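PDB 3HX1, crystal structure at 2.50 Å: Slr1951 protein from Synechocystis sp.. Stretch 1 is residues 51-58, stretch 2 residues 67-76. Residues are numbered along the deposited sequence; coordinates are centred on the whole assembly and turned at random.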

# COMPACT_ATOMS: atom_id res chain seq x y z
N ARG A 51 6.95 10.69 -0.52
CA ARG A 51 8.10 9.98 0.02
C ARG A 51 7.64 8.86 0.91
O ARG A 51 8.16 7.75 0.83
N ILE A 52 6.65 9.17 1.76
CA ILE A 52 6.04 8.21 2.66
C ILE A 52 4.55 8.49 2.47
O ILE A 52 4.01 9.44 3.04
N HIS A 53 3.90 7.66 1.67
CA HIS A 53 2.50 7.82 1.32
C HIS A 53 1.48 7.22 2.29
O HIS A 53 0.37 7.74 2.43
N ALA A 54 1.83 6.13 2.95
CA ALA A 54 0.90 5.51 3.87
C ALA A 54 1.58 4.52 4.79
O ALA A 54 2.81 4.39 4.77
N VAL A 55 0.78 3.83 5.61
CA VAL A 55 1.29 2.82 6.52
C VAL A 55 0.34 1.63 6.60
O VAL A 55 -0.86 1.76 6.40
N LEU A 56 0.92 0.47 6.88
CA LEU A 56 0.18 -0.78 7.01
C LEU A 56 0.42 -1.32 8.40
O LEU A 56 1.57 -1.54 8.79
N VAL A 57 -0.66 -1.53 9.15
CA VAL A 57 -0.52 -2.06 10.49
C VAL A 57 -1.36 -3.33 10.57
O VAL A 57 -2.54 -3.32 10.22
N ARG A 58 -0.75 -4.42 11.01
CA ARG A 58 -1.48 -5.67 11.13
C ARG A 58 -2.25 -5.59 12.44
O ARG A 58 -1.71 -5.08 13.43
N ALA A 67 -6.13 -9.41 8.98
CA ALA A 67 -5.20 -8.79 8.05
C ALA A 67 -4.65 -7.43 8.45
O ALA A 67 -4.61 -7.07 9.62
N TYR A 68 -4.22 -6.70 7.43
CA TYR A 68 -3.61 -5.38 7.58
C TYR A 68 -4.59 -4.25 7.32
O TYR A 68 -5.52 -4.38 6.53
N ARG A 69 -4.36 -3.12 7.99
CA ARG A 69 -5.17 -1.94 7.81
C ARG A 69 -4.22 -0.92 7.21
O ARG A 69 -3.05 -0.86 7.61
N ILE A 70 -4.70 -0.14 6.24
CA ILE A 70 -3.85 0.86 5.61
C ILE A 70 -4.36 2.26 5.95
O ILE A 70 -5.54 2.55 5.79
N ILE A 71 -3.47 3.12 6.42
CA ILE A 71 -3.84 4.47 6.79
C ILE A 71 -3.09 5.42 5.87
O ILE A 71 -1.94 5.19 5.55
N ASP A 72 -3.76 6.49 5.44
CA ASP A 72 -3.13 7.45 4.55
C ASP A 72 -2.23 8.38 5.35
O ASP A 72 -2.52 8.69 6.51
N GLY A 73 -1.13 8.80 4.72
CA GLY A 73 -0.18 9.71 5.36
C GLY A 73 1.04 9.03 5.97
O GLY A 73 1.04 7.81 6.15
N ASP A 74 2.07 9.81 6.27
CA ASP A 74 3.29 9.24 6.86
C ASP A 74 3.12 8.96 8.35
O ASP A 74 2.02 9.12 8.90
N GLU A 75 4.20 8.54 9.00
CA GLU A 75 4.16 8.23 10.43
C GLU A 75 3.80 9.43 11.31
O GLU A 75 3.25 9.27 12.40
N ASP A 76 4.13 10.63 10.85
CA ASP A 76 3.82 11.84 11.60
C ASP A 76 2.33 12.14 11.46
O ASP A 76 1.79 12.99 12.17

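Strands 54-58 and 68-72 run antiparallel. Side chains alternate between the two faces along each strand, as in any beta strand, and cross-strand partners share a face. The frame is set by paired backbone hydrogen bonds: Val-55 N to Ile-71 O is 3.0 Å and Ile-71 N to Val-55 O is 2.9 Å. Val-57 and Arg-69 are joined in the same reciprocal way.

Ala-54, Leu-56, Arg-58, Tyr-68, Ile-70 and Asp-72 share one face. Leu-56 is m,t, and its CD2 lies 3.6 Å from Ile-70 CB. Leu-56 CB also comes to 4.1 Å from Tyr-68 CD1. Ile-70 is t,t. Its CG1 is 4.1 Å from Ala-54 CB, a small methyl that also sits 3.1 Å from Ile-71 O. Tyr-68 is m with chi2 near -96°, which turns a ring face to Arg-58. Arg-58 CB lies over that face, 4.0 Å from the centroid of the Tyr-68 ring, in a CH-pi contact. The Arg-58 chain starts t,t and bends at chi3 (p). Its NH1 ends 3.3 Å from Tyr-68 OH; both atoms have hydrogen bonds elsewhere in the structure.

Val-55, Val-57, Arg-69 and Ile-71 occupy the other face. Val-55 is m, and its CG2 packs 3.7 Å from Ile-71 CB. Ile-71 is m at chi1, but its chi2 of 95° lies between wells. In this conformation its CD1 is 4.1 Å from Val-57 CG1. Arg-69 is t,t,m; its CB is 4.0 Å from Val-57 CG2, while its end leads away.

Before the first strand, Ile-52 is m,m. Its CG2 touches Asp-74 CB at 3.4 Å, and the end of the side chain leads away. His-53 is t, with CD2 4.0 Å from Asp-72 OD1. Gly-73 has no side chain; its N donates to His-53 O at 2.9 Å. At its backbone angles, a CB would jam against the preceding carbonyl.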

# COMPACT_ATOMS: atom_id res chain seq x y z
CB ARG A 51 9.02 10.96 0.75
CG ARG A 51 9.73 11.85 -0.26
CD ARG A 51 10.63 12.88 0.36
NE ARG A 51 11.39 13.55 -0.70
CZ ARG A 51 12.18 14.59 -0.51
NH1 ARG A 51 12.33 15.10 0.71
NH2 ARG A 51 12.83 15.13 -1.54
CB ILE A 52 6.41 8.45 4.15
CG1 ILE A 52 7.92 8.35 4.36
CG2 ILE A 52 5.69 7.42 5.01
CD1 ILE A 52 8.50 6.94 4.29
CB HIS A 53 2.27 7.22 -0.07
CG HIS A 53 1.10 7.81 -0.79
ND1 HIS A 53 1.23 8.80 -1.74
CD2 HIS A 53 -0.23 7.54 -0.71
CE1 HIS A 53 0.04 9.12 -2.22
NE2 HIS A 53 -0.86 8.36 -1.61
CB ALA A 54 -0.19 4.82 3.07
CB VAL A 55 1.50 3.38 7.94
CG1 VAL A 55 2.50 4.51 7.91
CG2 VAL A 55 0.17 3.84 8.52
CB LEU A 56 0.68 -1.81 5.99
CG LEU A 56 0.39 -1.55 4.52
CD1 LEU A 56 1.13 -2.57 3.69
CD2 LEU A 56 -1.11 -1.64 4.27
CB VAL A 57 -1.02 -1.04 11.56
CG1 VAL A 57 -0.48 0.34 11.26
CG2 VAL A 57 -2.53 -1.01 11.60
CB ARG A 58 -0.51 -6.84 11.15
CG ARG A 58 -1.16 -8.20 10.93
CD ARG A 58 -0.09 -9.24 10.64
NE ARG A 58 0.94 -9.21 11.67
CZ ARG A 58 2.15 -9.75 11.53
NH1 ARG A 58 2.48 -10.36 10.40
NH2 ARG A 58 3.03 -9.66 12.52
CB ALA A 67 -5.84 -8.69 6.67
CB TYR A 68 -2.46 -5.22 6.58
CG TYR A 68 -1.23 -6.04 6.89
CD1 TYR A 68 -0.16 -5.48 7.59
CD2 TYR A 68 -1.15 -7.37 6.52
CE1 TYR A 68 0.95 -6.23 7.91
CE2 TYR A 68 -0.04 -8.13 6.85
CZ TYR A 68 1.01 -7.55 7.54
OH TYR A 68 2.12 -8.30 7.85
CB ARG A 69 -5.69 -1.44 9.16
CG ARG A 69 -6.19 -0.01 9.14
CD ARG A 69 -6.89 0.37 10.45
NE ARG A 69 -8.18 -0.30 10.56
CZ ARG A 69 -9.18 0.13 11.33
NH1 ARG A 69 -9.05 1.23 12.05
NH2 ARG A 69 -10.33 -0.54 11.36
CB ILE A 70 -3.80 0.69 4.06
CG1 ILE A 70 -3.01 1.85 3.44
CG2 ILE A 70 -5.22 0.64 3.48
CD1 ILE A 70 -2.78 1.75 1.95
CB ILE A 71 -3.44 4.75 8.26
CG1 ILE A 71 -4.19 3.80 9.20
CG2 ILE A 71 -3.77 6.18 8.64
CD1 ILE A 71 -3.43 2.57 9.58
CB ASP A 72 -4.20 8.28 3.81
CG ASP A 72 -3.59 9.33 2.89
OD1 ASP A 72 -2.85 8.97 1.95
OD2 ASP A 72 -3.87 10.53 3.11
CB ASP A 74 4.52 10.13 6.63
CG ASP A 74 4.29 11.58 7.03
OD1 ASP A 74 3.60 11.83 8.04
OD2 ASP A 74 4.83 12.47 6.33
CB GLU A 75 5.49 7.63 10.88
CG GLU A 75 5.68 6.16 10.51
CD GLU A 75 7.05 5.64 10.92
OE1 GLU A 75 8.04 6.00 10.26
OE2 GLU A 75 7.12 4.87 11.91
CB ASP A 76 4.62 13.04 11.07
CG ASP A 76 5.66 13.51 12.06
OD1 ASP A 76 6.65 12.77 12.27
OD2 ASP A 76 5.49 14.60 12.63